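Local coordinates for putative deoxyribonuclease yjjV (Escherichia coli, PDB 1ZZM), which is probably a metal-dependent hydrolase of the TatD family, acting on ester bonds with the help of divalent metal ions, at residues A[96-101]-A[128-133]; A[155-160]-A[203-208]. All coordinates share one frame; numbering follows the deposited sequence.

Contact 1: A[96-101]-A[128-133]. With ZN (zinc ion), chain C; ZN (zinc ion), chain B.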
ATOM      1  N   GLY A  96      -6.558   1.545  -5.955  1.00 10.52           N
ATOM      2  CA  GLY A  96      -5.729   2.007  -4.925  1.00 13.53           C
ATOM      3  C   GLY A  96      -4.977   3.265  -5.104  1.00 16.23           C
ATOM      4  O   GLY A  96      -4.734   3.833  -6.179  1.00 13.79           O
ATOM      5  N   GLU A  97      -4.988   3.554  -3.817  1.00 21.22           N
ATOM      6  CA  GLU A  97      -4.723   4.343  -2.667  1.00 12.82           C
ATOM      7  C   GLU A  97      -5.983   5.100  -2.406  1.00 11.10           C
ATOM      8  O   GLU A  97      -6.225   6.180  -2.926  1.00  8.15           O
ATOM      9  CB  GLU A  97      -3.467   5.158  -2.458  1.00 10.92           C
ATOM     10  CG  GLU A  97      -3.447   5.131  -0.894  1.00 13.86           C
ATOM     11  CD  GLU A  97      -2.160   5.518  -0.184  1.00  9.38           C
ATOM     12  OE1 GLU A  97      -1.156   5.905  -0.816  1.00 13.57           O
ATOM     13  OE2 GLU A  97      -2.176   5.419   1.059  1.00 10.52           O
ATOM     14  N   ILE A  98      -6.831   4.425  -1.641  1.00 10.15           N
ATOM     15  CA  ILE A  98      -8.111   4.986  -1.206  1.00  8.65           C
ATOM     16  C   ILE A  98      -8.095   4.758   0.302  1.00 12.05           C
ATOM     17  O   ILE A  98      -7.235   4.030   0.799  1.00  8.48           O
ATOM     18  CB  ILE A  98      -9.310   4.257  -1.808  1.00 11.12           C
ATOM     19  CG1 ILE A  98      -9.375   2.821  -1.274  1.00 10.97           C
ATOM     20  CG2 ILE A  98      -9.197   4.268  -3.320  1.00 10.25           C
ATOM     21  CD1 ILE A  98     -10.447   1.984  -1.959  1.00 12.07           C
ATOM     22  N   GLY A  99      -8.997   5.420   1.027  1.00 10.16           N
ATOM     23  CA  GLY A  99      -9.023   5.221   2.455  1.00 10.28           C
ATOM     24  C   GLY A  99      -9.525   6.456   3.191  1.00  8.90           C
ATOM     25  O   GLY A  99     -10.285   7.254   2.644  1.00 10.35           O
ATOM     26  N   LEU A 100      -9.127   6.547   4.458  1.00  9.15           N
ATOM     27  CA  LEU A 100      -9.544   7.614   5.341  1.00  8.85           C
ATOM     28  C   LEU A 100      -8.357   8.162   6.109  1.00 12.09           C
ATOM     29  O   LEU A 100      -7.374   7.460   6.345  1.00 13.24           O
ATOM     30  CB  LEU A 100     -10.551   7.083   6.351  1.00  9.96           C
ATOM     31  CG  LEU A 100     -11.724   6.303   5.742  1.00 10.07           C
ATOM     32  CD1 LEU A 100     -12.353   5.542   6.859  1.00 10.79           C
ATOM     33  CD2 LEU A 100     -12.725   7.231   5.023  1.00 10.95           C
ATOM     34  N   ASP A 101      -8.464   9.408   6.548  1.00 11.26           N
ATOM     35  CA  ASP A 101      -7.334   9.998   7.273  1.00 11.66           C
ATOM     36  C   ASP A 101      -7.923  11.135   8.117  1.00 13.21           C
ATOM     37  O   ASP A 101      -8.418  12.118   7.558  1.00 14.18           O
ATOM     38  CB  ASP A 101      -6.360  10.545   6.233  1.00 11.42           C
ATOM     39  CG  ASP A 101      -5.081  11.086   6.839  1.00 17.82           C
ATOM     40  OD1 ASP A 101      -5.166  11.693   7.913  1.00 15.18           O
ATOM     41  OD2 ASP A 101      -3.990  10.908   6.235  1.00 19.93           O
ATOM     42  N   LEU A 128     -11.435  -6.345  -8.021  1.00 11.01           N
ATOM     43  CA  LEU A 128     -10.050  -5.991  -7.682  1.00 12.04           C
ATOM     44  C   LEU A 128      -9.885  -5.776  -6.203  1.00 12.35           C
ATOM     45  O   LEU A 128     -10.845  -5.408  -5.528  1.00 16.13           O
ATOM     46  CB  LEU A 128      -9.652  -4.671  -8.353  1.00 12.25           C
ATOM     47  CG  LEU A 128      -9.538  -4.723  -9.875  1.00 13.58           C
ATOM     48  CD1 LEU A 128      -9.526  -3.306 -10.497  1.00 16.97           C
ATOM     49  CD2 LEU A 128      -8.262  -5.468 -10.175  1.00 13.00           C
ATOM     50  N   PRO A 129      -8.677  -6.040  -5.666  1.00 11.34           N
ATOM     51  CA  PRO A 129      -8.439  -5.818  -4.244  1.00 12.84           C
ATOM     52  C   PRO A 129      -8.193  -4.307  -4.106  1.00 10.62           C
ATOM     53  O   PRO A 129      -8.015  -3.624  -5.112  1.00 13.15           O
ATOM     54  CB  PRO A 129      -7.167  -6.618  -3.963  1.00 11.00           C
ATOM     55  CG  PRO A 129      -6.389  -6.502  -5.238  1.00 13.08           C
ATOM     56  CD  PRO A 129      -7.500  -6.641  -6.321  1.00 13.29           C
ATOM     57  N   VAL A 130      -8.179  -3.792  -2.871  1.00 10.52           N
ATOM     58  CA  VAL A 130      -7.941  -2.375  -2.633  1.00  8.50           C
ATOM     59  C   VAL A 130      -6.691  -2.163  -1.793  1.00  9.88           C
ATOM     60  O   VAL A 130      -6.302  -3.020  -0.979  1.00 12.16           O
ATOM     61  CB  VAL A 130      -9.146  -1.723  -1.901  1.00  8.42           C
ATOM     62  CG1 VAL A 130     -10.404  -1.752  -2.835  1.00  5.17           C
ATOM     63  CG2 VAL A 130      -9.464  -2.511  -0.604  1.00  8.52           C
ATOM     64  N   ILE A 131      -6.037  -1.033  -2.018  1.00 10.81           N
ATOM     65  CA  ILE A 131      -4.849  -0.630  -1.258  1.00 10.87           C
ATOM     66  C   ILE A 131      -5.388   0.519  -0.428  1.00 11.01           C
ATOM     67  O   ILE A 131      -5.794   1.573  -0.950  1.00 10.50           O
ATOM     68  CB  ILE A 131      -3.705  -0.159  -2.190  1.00  9.05           C
ATOM     69  CG1 ILE A 131      -3.047  -1.394  -2.834  1.00  7.72           C
ATOM     70  CG2 ILE A 131      -2.659   0.652  -1.392  1.00 10.56           C
ATOM     71  CD1 ILE A 131      -1.868  -1.042  -3.826  1.00 10.19           C
ATOM     72  N   LEU A 132      -5.388   0.301   0.874  1.00 10.66           N
ATOM     73  CA  LEU A 132      -5.975   1.235   1.801  1.00  9.96           C
ATOM     74  C   LEU A 132      -5.026   2.011   2.690  1.00  9.53           C
ATOM     75  O   LEU A 132      -4.045   1.471   3.216  1.00  9.03           O
ATOM     76  CB  LEU A 132      -6.967   0.476   2.696  1.00  9.95           C
ATOM     77  CG  LEU A 132      -8.121  -0.244   2.013  1.00 12.20           C
ATOM     78  CD1 LEU A 132      -8.650  -1.358   2.961  1.00  9.98           C
ATOM     79  CD2 LEU A 132      -9.224   0.773   1.655  1.00  9.91           C
ATOM     80  N   HIS A 133      -5.395   3.281   2.861  1.00 11.11           N
ATOM     81  CA  HIS A 133      -4.706   4.244   3.719  1.00 10.40           C
ATOM     82  C   HIS A 133      -5.634   4.432   4.912  1.00  9.33           C
ATOM     83  O   HIS A 133      -6.856   4.577   4.750  1.00 12.77           O
ATOM     84  CB  HIS A 133      -4.575   5.586   2.986  1.00  9.01           C
ATOM     85  CG  HIS A 133      -3.925   6.676   3.794  1.00 11.30           C
ATOM     86  ND1 HIS A 133      -2.570   6.905   3.788  1.00 10.32           N
ATOM     87  CD2 HIS A 133      -4.461   7.638   4.580  1.00 10.28           C
ATOM     88  CE1 HIS A 133      -2.290   7.967   4.526  1.00 13.26           C
ATOM     89  NE2 HIS A 133      -3.426   8.428   5.023  1.00 11.45           N
TER
HETATM   90 ZN    ZN C 402      -1.046   6.041   2.746  1.00 12.72          ZN
HETATM   91 ZN    ZN B 401       0.673   5.852   0.000  1.00 12.45          ZN
HETATM   92  O   HOH W   1       0.101   7.131   1.461  1.00 10.79           O
HETATM   93  O   HOH W   2       0.524   6.884   4.392  1.00 13.41           O
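Three side chains, Glu97, Asp101 and His133, leave their backbones with CG anti to the backbone N, and in His133 (chi1 178°) this carries the imidazole across to the neighbouring strand, between the carboxylates of the other two. At one edge of the ring, His133 ND1 binds a zinc ion at 2.0 Å. Glu97 OE2 binds the same ion at 2.1 Å, while its other oxygen, OE1, takes a second zinc ion, one also held by His9 and His11; the carboxylate thus bridges the pair of metals, as does a water. At the far edge, His133 NE2 gives its hydrogen to Asp101 OD2 over 2.8 Å, the acceptor close to the ring plane. That oxygen is met on its anti side, with the donor 35° out of the carboxylate plane, and is shared with Arg135 in a salt bridge. An alanine in place of Asp101 would probably leave NE2 of His133 without its acceptor and Arg135 without this charge, and the ring less firmly fixed. The backbones that carry these groups are the parallel neighbours of a beta-alpha-beta unit in the TIM-barrel fold, connected through helix 109-125. A beta bulge at Glu97 shifts the register by one residue, after Gly96 has paired with Ile131 and before Ile98 pairs with Leu132. Three backbone bonds join the strands: Ile98 N to Ile131 O, His133 N to Ile98 O and Leu100 N to His133 O. Towards helix 109-125, Ile98 rests its CG1 on Leu132 CD2 at 3.6 Å and its CD1 on Val130 CG1 at 3.8 Å.

Contact 2: A[155-160]-A[203-208]. With ZN (zinc ion), chain C.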
ATOM      1  N   VAL A 155      -5.257  -4.691   1.295  1.00 10.51           N
ATOM      2  CA  VAL A 155      -4.229  -4.495   2.316  1.00  8.12           C
ATOM      3  C   VAL A 155      -4.441  -3.139   2.999  1.00 10.26           C
ATOM      4  O   VAL A 155      -4.788  -2.153   2.337  1.00 10.72           O
ATOM      5  CB  VAL A 155      -2.771  -4.497   1.688  1.00  7.73           C
ATOM      6  CG1 VAL A 155      -2.683  -3.518   0.494  1.00 11.15           C
ATOM      7  CG2 VAL A 155      -1.734  -4.107   2.751  1.00  8.50           C
ATOM      8  N   VAL A 156      -4.288  -3.101   4.316  1.00  7.56           N
ATOM      9  CA  VAL A 156      -4.331  -1.825   5.018  1.00  8.86           C
ATOM     10  C   VAL A 156      -2.843  -1.501   5.084  1.00  8.95           C
ATOM     11  O   VAL A 156      -2.086  -2.077   5.867  1.00 10.89           O
ATOM     12  CB  VAL A 156      -4.912  -1.930   6.423  1.00  7.56           C
ATOM     13  CG1 VAL A 156      -4.748  -0.539   7.135  1.00  7.24           C
ATOM     14  CG2 VAL A 156      -6.406  -2.263   6.313  1.00  9.10           C
ATOM     15  N   HIS A 157      -2.402  -0.594   4.223  1.00 10.98           N
ATOM     16  CA  HIS A 157      -0.974  -0.283   4.140  1.00  8.65           C
ATOM     17  C   HIS A 157      -0.410   0.547   5.300  1.00 10.94           C
ATOM     18  O   HIS A 157      -1.161   1.193   6.041  1.00 10.00           O
ATOM     19  CB  HIS A 157      -0.702   0.416   2.805  1.00  7.68           C
ATOM     20  CG  HIS A 157      -0.401   1.878   2.933  1.00  8.95           C
ATOM     21  ND1 HIS A 157       0.850   2.357   3.274  1.00  9.74           N
ATOM     22  CD2 HIS A 157      -1.208   2.964   2.830  1.00  8.76           C
ATOM     23  CE1 HIS A 157       0.798   3.677   3.377  1.00 10.44           C
ATOM     24  NE2 HIS A 157      -0.434   4.068   3.115  1.00 10.56           N
ATOM     25  N   GLY A 158       0.916   0.484   5.457  1.00 11.59           N
ATOM     26  CA  GLY A 158       1.624   1.267   6.465  1.00 11.30           C
ATOM     27  C   GLY A 158       0.970   1.239   7.814  1.00 13.80           C
ATOM     28  O   GLY A 158       0.922   2.232   8.508  1.00 13.49           O
ATOM     29  N   PHE A 159       0.501   0.069   8.209  1.00 12.08           N
ATOM     30  CA  PHE A 159      -0.202  -0.056   9.461  1.00 14.95           C
ATOM     31  C   PHE A 159       0.535   0.358  10.731  1.00 15.08           C
ATOM     32  O   PHE A 159       1.692  -0.013  10.956  1.00 13.13           O
ATOM     33  CB  PHE A 159      -0.678  -1.506   9.669  1.00 13.83           C
ATOM     34  CG  PHE A 159      -1.490  -1.695  10.930  1.00 16.78           C
ATOM     35  CD1 PHE A 159      -2.858  -1.436  10.942  1.00 17.65           C
ATOM     36  CD2 PHE A 159      -0.867  -2.076  12.126  1.00 15.54           C
ATOM     37  CE1 PHE A 159      -3.604  -1.544  12.129  1.00 18.31           C
ATOM     38  CE2 PHE A 159      -1.611  -2.186  13.309  1.00 14.98           C
ATOM     39  CZ  PHE A 159      -2.975  -1.916  13.307  1.00 14.27           C
ATOM     40  N   SER A 160      -0.150   1.144  11.546  1.00 12.92           N
ATOM     41  CA  SER A 160       0.378   1.499  12.856  1.00 16.60           C
ATOM     42  C   SER A 160      -0.860   1.547  13.719  1.00 15.23           C
ATOM     43  O   SER A 160      -1.825   2.230  13.385  1.00 16.28           O
ATOM     44  CB  SER A 160       1.058   2.860  12.894  1.00 17.40           C
ATOM     45  OG  SER A 160       1.476   3.089  14.239  1.00 24.24           O
ATOM     46  N   LEU A 203       2.439  -7.965   4.322  1.00  8.78           N
ATOM     47  CA  LEU A 203       2.996  -7.559   3.035  1.00  9.93           C
ATOM     48  C   LEU A 203       4.122  -6.587   3.386  1.00 11.25           C
ATOM     49  O   LEU A 203       4.078  -5.920   4.438  1.00 12.17           O
ATOM     50  CB  LEU A 203       1.982  -6.822   2.150  1.00  9.07           C
ATOM     51  CG  LEU A 203       0.827  -7.669   1.630  1.00 11.00           C
ATOM     52  CD1 LEU A 203      -0.003  -6.798   0.653  1.00 11.95           C
ATOM     53  CD2 LEU A 203       1.336  -8.874   0.925  1.00 10.96           C
ATOM     54  N   LEU A 204       5.105  -6.487   2.503  1.00  9.28           N
ATOM     55  CA  LEU A 204       6.237  -5.580   2.730  1.00  7.96           C
ATOM     56  C   LEU A 204       6.048  -4.290   1.913  1.00 10.19           C
ATOM     57  O   LEU A 204       5.526  -4.323   0.814  1.00 10.38           O
ATOM     58  CB  LEU A 204       7.533  -6.266   2.297  1.00 12.83           C
ATOM     59  CG  LEU A 204       8.840  -5.607   2.722  1.00 14.10           C
ATOM     60  CD1 LEU A 204       8.989  -5.747   4.256  1.00 11.63           C
ATOM     61  CD2 LEU A 204      10.007  -6.339   2.030  1.00 15.54           C
ATOM     62  N   GLU A 205       6.471  -3.152   2.447  1.00  9.76           N
ATOM     63  CA  GLU A 205       6.315  -1.894   1.705  1.00 11.93           C
ATOM     64  C   GLU A 205       7.218  -0.842   2.287  1.00 10.78           C
ATOM     65  O   GLU A 205       7.873  -1.085   3.305  1.00 11.67           O
ATOM     66  CB  GLU A 205       4.892  -1.347   1.830  1.00 10.74           C
ATOM     67  CG  GLU A 205       4.617  -0.846   3.252  1.00 12.30           C
ATOM     68  CD  GLU A 205       3.260  -0.206   3.422  1.00 14.21           C
ATOM     69  OE1 GLU A 205       2.250  -0.920   3.344  1.00 11.78           O
ATOM     70  OE2 GLU A 205       3.200   1.015   3.649  1.00 10.00           O
ATOM     71  N   THR A 206       7.248   0.329   1.639  1.00 12.03           N
ATOM     72  CA  THR A 206       7.986   1.491   2.161  1.00 13.82           C
ATOM     73  C   THR A 206       7.147   2.776   2.270  1.00 14.06           C
ATOM     74  O   THR A 206       7.397   3.612   3.146  1.00 13.55           O
ATOM     75  CB  THR A 206       9.202   1.928   1.292  1.00  9.44           C
ATOM     76  OG1 THR A 206       8.742   2.274  -0.025  1.00 12.89           O
ATOM     77  CG2 THR A 206      10.294   0.821   1.246  1.00 10.26           C
ATOM     78  N   ASP A 207       6.165   2.929   1.385  1.00 12.82           N
ATOM     79  CA  ASP A 207       5.371   4.151   1.243  1.00 12.56           C
ATOM     80  C   ASP A 207       6.346   5.270   0.812  1.00 16.43           C
ATOM     81  O   ASP A 207       6.093   6.454   1.036  1.00 13.02           O
ATOM     82  CB  ASP A 207       4.615   4.582   2.526  1.00 16.58           C
ATOM     83  CG  ASP A 207       3.533   5.653   2.236  1.00 16.10           C
ATOM     84  OD1 ASP A 207       3.116   5.799   1.070  1.00 16.33           O
ATOM     85  OD2 ASP A 207       3.072   6.349   3.158  1.00 18.99           O
ATOM     86  N   ALA A 208       7.469   4.902   0.196  1.00 14.91           N
ATOM     87  CA  ALA A 208       8.424   5.941  -0.245  1.00 16.69           C
ATOM     88  C   ALA A 208       7.731   6.899  -1.210  1.00 16.31           C
ATOM     89  O   ALA A 208       6.928   6.489  -2.045  1.00 13.26           O
ATOM     90  CB  ALA A 208       9.653   5.300  -0.926  1.00 16.22           C
TER
HETATM   91 ZN    ZN C 402      -1.046   6.041   2.746  1.00 12.72          ZN
HETATM   92  O   HOH W   1       0.101   7.131   1.461  1.00 10.79           O
HETATM   93  O   HOH W   2       0.524   6.884   4.392  1.00 13.41           O
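Val155 meets Leu203 through apolar contact alone, its CB lying 3.7 Å from Leu203 CD1, where strands 154-156 and 202-204 face each other across strand 175-178. His157 brings the chain to the metal: NE2 binds a zinc ion at 2.1 Å, and ND1 donates to Glu205 OE2 over 2.7 Å. This bond is nearly straight (172° at the hydrogen), lies in the ring plane and uses the syn side of the oxygen. Glu205 CG lies between its backbone N and carbonyl carbon (chi1 70°), and the chain extended beyond it carries the carboxylate across to His157 and Gly158. Carboxylate and imidazole are almost coplanar, 17° apart, which would probably polarise the ring; Glu205 is therefore a second-shell residue that orients a first-shell one. Glu205 and Asp207 both sit beyond the C-terminal end of strand 202-204, where TIM-barrel hydrolases carry their metal sites. Gly158 follows, its backbone N giving a hydrogen bond to Glu205 OE1 at 2.9 Å from above the carboxylate plane, so that both oxygens are engaged by successive residues. Its positive phi suits glycine, and a CB here would run into His157 ND1. Asp207 approaches the imidazole at its edge, with OD2 3.5 Å from His157 CE1. OD2 also accepts a hydrogen bond from a zinc-bound water, while Asp207 itself belongs to the site of a second zinc ion, with His9, His11 and Glu97.

Overall arrangement
From the N terminus, the chain first builds strands 5-7, 33-39 and 59-63, with His9 and His11 just after the first of them. Contact 1 then closes a short loop around helix 109-125, bringing strands 95-101 and 130-135 side by side. Contact 2 opens only after that loop is complete, so the two are in series, neither nesting nor crossing; its longer loop takes in strand 175-178 and helices 163-171 and 190-196. The contacts meet because strands 130-135 and 154-156 are sheet neighbours, paired through Leu132. Together they span the five-stranded parallel sheet from one outermost strand to the other and share a zinc ion and two waters.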